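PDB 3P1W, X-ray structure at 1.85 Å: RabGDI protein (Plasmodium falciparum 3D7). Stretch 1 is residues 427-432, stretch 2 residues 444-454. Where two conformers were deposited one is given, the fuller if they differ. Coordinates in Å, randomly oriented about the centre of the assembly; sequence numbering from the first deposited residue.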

ATOM      1  N   ILE A 427      -3.365  14.953  19.403  1.00 28.19           N
ATOM      2  CA  ILE A 427      -4.269  14.381  18.418  1.00 26.53           C
ATOM      3  C   ILE A 427      -3.404  14.042  17.201  1.00 25.77           C
ATOM      4  O   ILE A 427      -2.936  14.950  16.495  1.00 25.40           O
ATOM      5  N   PHE A 428      -3.158  12.743  17.019  1.00 24.33           N
ATOM      6  CA  PHE A 428      -2.253  12.241  15.972  1.00 24.66           C
ATOM      7  C   PHE A 428      -3.119  11.797  14.829  1.00 22.98           C
ATOM      8  O   PHE A 428      -3.959  10.915  15.020  1.00 23.61           O
ATOM      9  N   VAL A 429      -2.925  12.414  13.666  1.00 22.40           N
ATOM     10  CA  VAL A 429      -3.772  12.185  12.501  1.00 21.34           C
ATOM     11  C   VAL A 429      -3.023  11.355  11.454  1.00 20.51           C
ATOM     12  O   VAL A 429      -1.912  11.691  11.072  1.00 22.46           O
ATOM     13  N   THR A 430      -3.624  10.254  11.033  1.00 19.60           N
ATOM     14  CA  THR A 430      -3.050   9.431   9.940  1.00 18.65           C
ATOM     15  C   THR A 430      -3.191  10.165   8.603  1.00 18.15           C
ATOM     16  O   THR A 430      -4.181  10.862   8.360  1.00 18.65           O
ATOM     17  N   SER A 431      -2.197  10.009   7.740  1.00 18.22           N
ATOM     18  CA  SER A 431      -2.284  10.532   6.377  1.00 18.36           C
ATOM     19  C   SER A 431      -3.254   9.711   5.529  1.00 17.21           C
ATOM     20  O   SER A 431      -3.538   8.530   5.800  1.00 17.40           O
ATOM     21  N   SER A 432      -3.770  10.314   4.472  1.00 16.77           N
ATOM     22  CA  SER A 432      -4.622   9.586   3.555  1.00 16.07           C
ATOM     23  C   SER A 432      -3.787   8.534   2.835  1.00 16.49           C
ATOM     24  O   SER A 432      -2.586   8.726   2.673  1.00 16.01           O
ATOM     25  N   ASN A 444       4.935   3.124   6.911  1.00 21.45           N
ATOM     26  CA  ASN A 444       5.818   4.228   7.300  1.00 22.92           C
ATOM     27  C   ASN A 444       5.092   5.305   8.107  1.00 23.06           C
ATOM     28  O   ASN A 444       5.610   5.778   9.130  1.00 23.85           O
ATOM     29  N   ASP A 445       3.895   5.673   7.655  1.00 21.95           N
ATOM     30  CA  ASP A 445       3.102   6.679   8.357  1.00 22.58           C
ATOM     31  C   ASP A 445       2.714   6.203   9.744  1.00 22.82           C
ATOM     32  O   ASP A 445       2.887   6.937  10.707  1.00 24.80           O
ATOM     33  N   LEU A 446       2.188   4.985   9.862  1.00 23.67           N
ATOM     34  CA  LEU A 446       1.791   4.488  11.187  1.00 24.55           C
ATOM     35  C   LEU A 446       2.998   4.315  12.097  1.00 26.60           C
ATOM     36  O   LEU A 446       2.905   4.601  13.289  1.00 25.58           O
ATOM     37  N   LEU A 447       4.143   3.920  11.539  1.00 26.00           N
ATOM     38  CA  LEU A 447       5.376   3.860  12.340  1.00 28.27           C
ATOM     39  C   LEU A 447       5.833   5.229  12.854  1.00 28.99           C
ATOM     40  O   LEU A 447       6.309   5.338  13.980  1.00 30.10           O
ATOM     41  N   GLN A 448       5.698   6.261  12.020  1.00 29.33           N
ATOM     42  CA  GLN A 448       6.018   7.635  12.420  1.00 30.58           C
ATOM     43  C   GLN A 448       5.071   8.067  13.553  1.00 30.52           C
ATOM     44  O   GLN A 448       5.510   8.631  14.560  1.00 31.60           O
ATOM     45  N   ILE A 449       3.780   7.793  13.410  1.00 29.18           N
ATOM     46  CA  ILE A 449       2.833   8.094  14.490  1.00 29.86           C
ATOM     47  C   ILE A 449       3.256   7.376  15.787  1.00 31.25           C
ATOM     48  O   ILE A 449       3.382   8.028  16.837  1.00 32.17           O
ATOM     49  N   TRP A 450       3.527   6.069  15.708  1.00 31.77           N
ATOM     50  CA  TRP A 450       3.986   5.303  16.883  1.00 33.76           C
ATOM     51  C   TRP A 450       5.226   5.913  17.573  1.00 35.70           C
ATOM     52  O   TRP A 450       5.233   6.112  18.802  1.00 35.75           O
ATOM     53  N   GLU A 451       6.254   6.215  16.786  1.00 36.40           N
ATOM     54  CA  GLU A 451       7.478   6.839  17.302  1.00 38.77           C
ATOM     55  C   GLU A 451       7.188   8.089  18.144  1.00 40.00           C
ATOM     56  O   GLU A 451       7.826   8.315  19.188  1.00 41.23           O
ATOM     57  N   ASN A 452       6.255   8.904  17.666  1.00 39.42           N
ATOM     58  CA  ASN A 452       5.960  10.206  18.269  1.00 40.75           C
ATOM     59  C   ASN A 452       4.940  10.171  19.388  1.00 41.78           C
ATOM     60  O   ASN A 452       4.854  11.120  20.170  1.00 41.17           O
ATOM     61  N   LEU A 453       4.176   9.085  19.470  1.00 42.33           N
ATOM     62  CA  LEU A 453       3.297   8.848  20.600  1.00 44.35           C
ATOM     63  C   LEU A 453       4.121   8.589  21.843  1.00 47.55           C
ATOM     64  O   LEU A 453       3.850   9.155  22.888  1.00 47.96           O
ATOM     65  N   TRP A 454       5.134   7.735  21.733  0.50 48.81           N
ATOM     66  CA  TRP A 454       5.909   7.325  22.905  0.50 51.49           C
ATOM     67  C   TRP A 454       7.388   7.697  22.844  0.50 53.00           C
ATOM     68  O   TRP A 454       8.145   7.362  23.756  0.50 54.65           O
TER

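The most unusual feature of this contact is the way one aspartate, D445, closes its polar end: one carboxylate oxygen takes a backbone hydrogen bond directly, while the other reaches the neighbouring strand through a water. S431 N donates to D445 OD2 at 3.0 Å, with an N-H...O angle of 155°. Water 1 donates to both V429 O, at 2.7 Å, and D445 OD1, at 2.6 Å, so it links a strand carbonyl to a carboxylate that cannot itself supply a proton to that carbonyl when charged. Aspartate suits this place because its short side chain, in the t rotamer and pointing toward stretch 1, presents two acceptors at once. D445 OD2 also lies 3.2 Å from S431 OG, the serine being in the p rotamer, and is hydrogen-bonded elsewhere in the structure.

The framework is a short strand, 427-429, running nearly antiparallel to the helix, with their axes 165° apart in direction and 9.5 Å apart at closest approach. Alternation along the strand sends F428 toward the helix, while I427 and V429 point away. On the helix, D445, I449 and N452 have CA-to-CB bonds directed toward stretch 1, a spacing of four and then three residues that keeps them on one side of the helix.

F428 gives the contact its apolar body. Its m rotamer (chi2 -100°) lays the ring alongside the last turn of the helix, where L453 CD2 sits over one face, 3.5 Å from the ring centroid and 18° off the normal, a CH-pi contact. The CA-to-CB bond of L453 points sideways, but its m,t conformation brings the end of the side chain nearer; a branched leucine tip is well shaped to cover an aromatic face. F428 CZ also lies 3.7 Å from N452 O, and F428 CE1 is 4.0 Å from N452 CB.

I449, likewise m,t, fills the middle of the contact. Its branched side chain touches three residues of stretch 1: I449 CG2 approaches F428 CB at 4.0 Å, I449 CD1 meets T430 CG2 at 3.3 Å, and I449 CD1 also lies 3.9 Å from V429 O. T430, in the p rotamer, suits a boundary between apolar and polar surroundings, since its methyl packs on isoleucine while OG1 is hydrogen-bonded elsewhere in the structure.

N452 also separates its two characters. CB faces the phenylalanine, but the m rotamer leads the amide away, and N452 ND2 donates to Q448 O at 2.9 Å, which gives the amide nitrogen a partner within the helix.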

ATOM      1  CB  ILE A 427      -5.406  15.330  18.027  1.00 26.40           C
ATOM      2  CG1 ILE A 427      -6.247  15.699  19.263  1.00 28.07           C
ATOM      3  CG2 ILE A 427      -6.316  14.680  16.969  1.00 24.57           C
ATOM      4  CD1 ILE A 427      -7.232  16.802  19.006  1.00 28.81           C
ATOM      5  CB  PHE A 428      -1.443  11.047  16.486  1.00 25.47           C
ATOM      6  CG  PHE A 428      -0.469  11.401  17.570  1.00 28.32           C
ATOM      7  CD1 PHE A 428       0.870  11.583  17.280  1.00 30.88           C
ATOM      8  CD2 PHE A 428      -0.908  11.604  18.877  1.00 31.37           C
ATOM      9  CE1 PHE A 428       1.766  11.932  18.280  1.00 33.71           C
ATOM     10  CE2 PHE A 428      -0.010  11.970  19.894  1.00 35.47           C
ATOM     11  CZ  PHE A 428       1.333  12.129  19.584  1.00 35.88           C
ATOM     12  CB  VAL A 429      -4.277  13.508  11.875  1.00 20.73           C
ATOM     13  CG1 VAL A 429      -5.234  13.230  10.748  1.00 19.25           C
ATOM     14  CG2 VAL A 429      -5.016  14.378  12.952  1.00 21.12           C
ATOM     15  CB  THR A 430      -3.681   8.039   9.863  1.00 18.25           C
ATOM     16  OG1 THR A 430      -5.100   8.134   9.732  1.00 18.27           O
ATOM     17  CG2 THR A 430      -3.310   7.191  11.093  1.00 19.28           C
ATOM     18  CB  SER A 431      -0.877  10.599   5.737  1.00 18.99           C
ATOM     19  OG  SER A 431      -0.356   9.296   5.548  1.00 19.36           O
ATOM     20  CB  SER A 432      -5.225  10.523   2.529  1.00 16.27           C
ATOM     21  OG  SER A 432      -5.845  11.625   3.166  1.00 16.12           O
ATOM     22  CB  ASN A 444       6.489   4.883   6.109  1.00 22.23           C
ATOM     23  CG  ASN A 444       7.553   3.970   5.439  1.00 26.69           C
ATOM     24  OD1 ASN A 444       8.006   2.994   6.019  1.00 25.12           O
ATOM     25  ND2 ASN A 444       7.919   4.303   4.213  1.00 26.17           N
ATOM     26  CB  ASP A 445       1.844   7.031   7.563  1.00 20.15           C
ATOM     27  CG  ASP A 445       0.990   8.106   8.248  1.00 23.63           C
ATOM     28  OD1 ASP A 445       1.537   9.165   8.629  1.00 21.31           O
ATOM     29  OD2 ASP A 445      -0.233   7.862   8.389  1.00 22.20           O
ATOM     30  CB  LEU A 446       0.901   3.231  11.106  1.00 25.04           C
ATOM     31  CG  LEU A 446       1.486   1.868  10.731  1.00 24.84           C
ATOM     32  CD1 LEU A 446       2.052   1.216  12.007  1.00 25.03           C
ATOM     33  CD2 LEU A 446       0.396   0.974  10.118  1.00 25.06           C
ATOM     34  CB  LEU A 447       6.503   3.184  11.572  1.00 27.85           C
ATOM     35  CG  LEU A 447       6.304   1.672  11.443  1.00 29.48           C
ATOM     36  CD1 LEU A 447       7.390   1.098  10.551  1.00 30.42           C
ATOM     37  CD2 LEU A 447       6.301   0.979  12.821  1.00 30.58           C
ATOM     38  CB  GLN A 448       5.918   8.592  11.220  1.00 30.98           C
ATOM     39  CG  GLN A 448       6.542   9.988  11.417  1.00 35.58           C
ATOM     40  CD  GLN A 448       6.285  10.944  10.242  1.00 39.64           C
ATOM     41  OE1 GLN A 448       5.180  11.464  10.067  1.00 42.34           O
ATOM     42  NE2 GLN A 448       7.311  11.179   9.441  1.00 43.07           N
ATOM     43  CB  ILE A 449       1.394   7.735  14.104  1.00 28.62           C
ATOM     44  CG1 ILE A 449       0.908   8.705  13.012  1.00 28.98           C
ATOM     45  CG2 ILE A 449       0.494   7.745  15.354  1.00 29.17           C
ATOM     46  CD1 ILE A 449      -0.430   8.318  12.380  1.00 27.68           C
ATOM     47  CB  TRP A 450       4.268   3.835  16.532  1.00 34.05           C
ATOM     48  CG  TRP A 450       4.669   3.038  17.742  1.00 36.06           C
ATOM     49  CD1 TRP A 450       5.945   2.817  18.212  1.00 38.81           C
ATOM     50  CD2 TRP A 450       3.790   2.398  18.663  1.00 36.30           C
ATOM     51  NE1 TRP A 450       5.906   2.066  19.368  1.00 37.99           N
ATOM     52  CE2 TRP A 450       4.593   1.798  19.667  1.00 38.89           C
ATOM     53  CE3 TRP A 450       2.401   2.260  18.738  1.00 35.92           C
ATOM     54  CZ2 TRP A 450       4.047   1.081  20.716  1.00 39.45           C
ATOM     55  CZ3 TRP A 450       1.860   1.539  19.799  1.00 38.24           C
ATOM     56  CH2 TRP A 450       2.679   0.962  20.768  1.00 37.83           C
ATOM     57  CB  GLU A 451       8.429   7.221  16.161  1.00 38.73           C
ATOM     58  CG  GLU A 451       9.701   7.986  16.601  1.00 43.02           C
ATOM     59  CD  GLU A 451      10.719   8.230  15.464  1.00 45.99           C
ATOM     60  OE1 GLU A 451      10.359   8.139  14.280  1.00 49.22           O
ATOM     61  OE2 GLU A 451      11.893   8.527  15.772  1.00 52.05           O
ATOM     62  CB  ASN A 452       5.538  11.187  17.179  1.00 40.05           C
ATOM     63  CG  ASN A 452       6.705  11.612  16.318  1.00 39.84           C
ATOM     64  OD1 ASN A 452       7.594  12.306  16.790  1.00 41.82           O
ATOM     65  ND2 ASN A 452       6.714  11.197  15.066  1.00 39.21           N
ATOM     66  CB  LEU A 453       2.406   7.617  20.390  1.00 43.77           C
ATOM     67  CG  LEU A 453       1.221   7.613  19.428  1.00 42.47           C
ATOM     68  CD1 LEU A 453       0.669   6.187  19.349  1.00 42.01           C
ATOM     69  CD2 LEU A 453       0.131   8.562  19.861  1.00 40.63           C
ATOM     70  CB  TRP A 454       5.747   5.822  23.118  0.50 51.92           C
ATOM     71  CG  TRP A 454       4.316   5.393  23.009  0.50 50.54           C
ATOM     72  CD1 TRP A 454       3.770   4.581  22.052  0.50 49.33           C
ATOM     73  CD2 TRP A 454       3.238   5.780  23.872  0.50 49.71           C
ATOM     74  NE1 TRP A 454       2.420   4.430  22.279  0.50 48.75           N
ATOM     75  CE2 TRP A 454       2.070   5.155  23.390  0.50 48.70           C
ATOM     76  CE3 TRP A 454       3.149   6.588  25.012  0.50 50.05           C
ATOM     77  CZ2 TRP A 454       0.830   5.311  24.008  0.50 47.73           C
ATOM     78  CZ3 TRP A 454       1.917   6.744  25.621  0.50 49.55           C
ATOM     79  CH2 TRP A 454       0.777   6.109  25.120  0.50 48.75           C
TER
HETATM   80  O   HOH W   1       0.428  11.283   9.750  1.00 23.59           O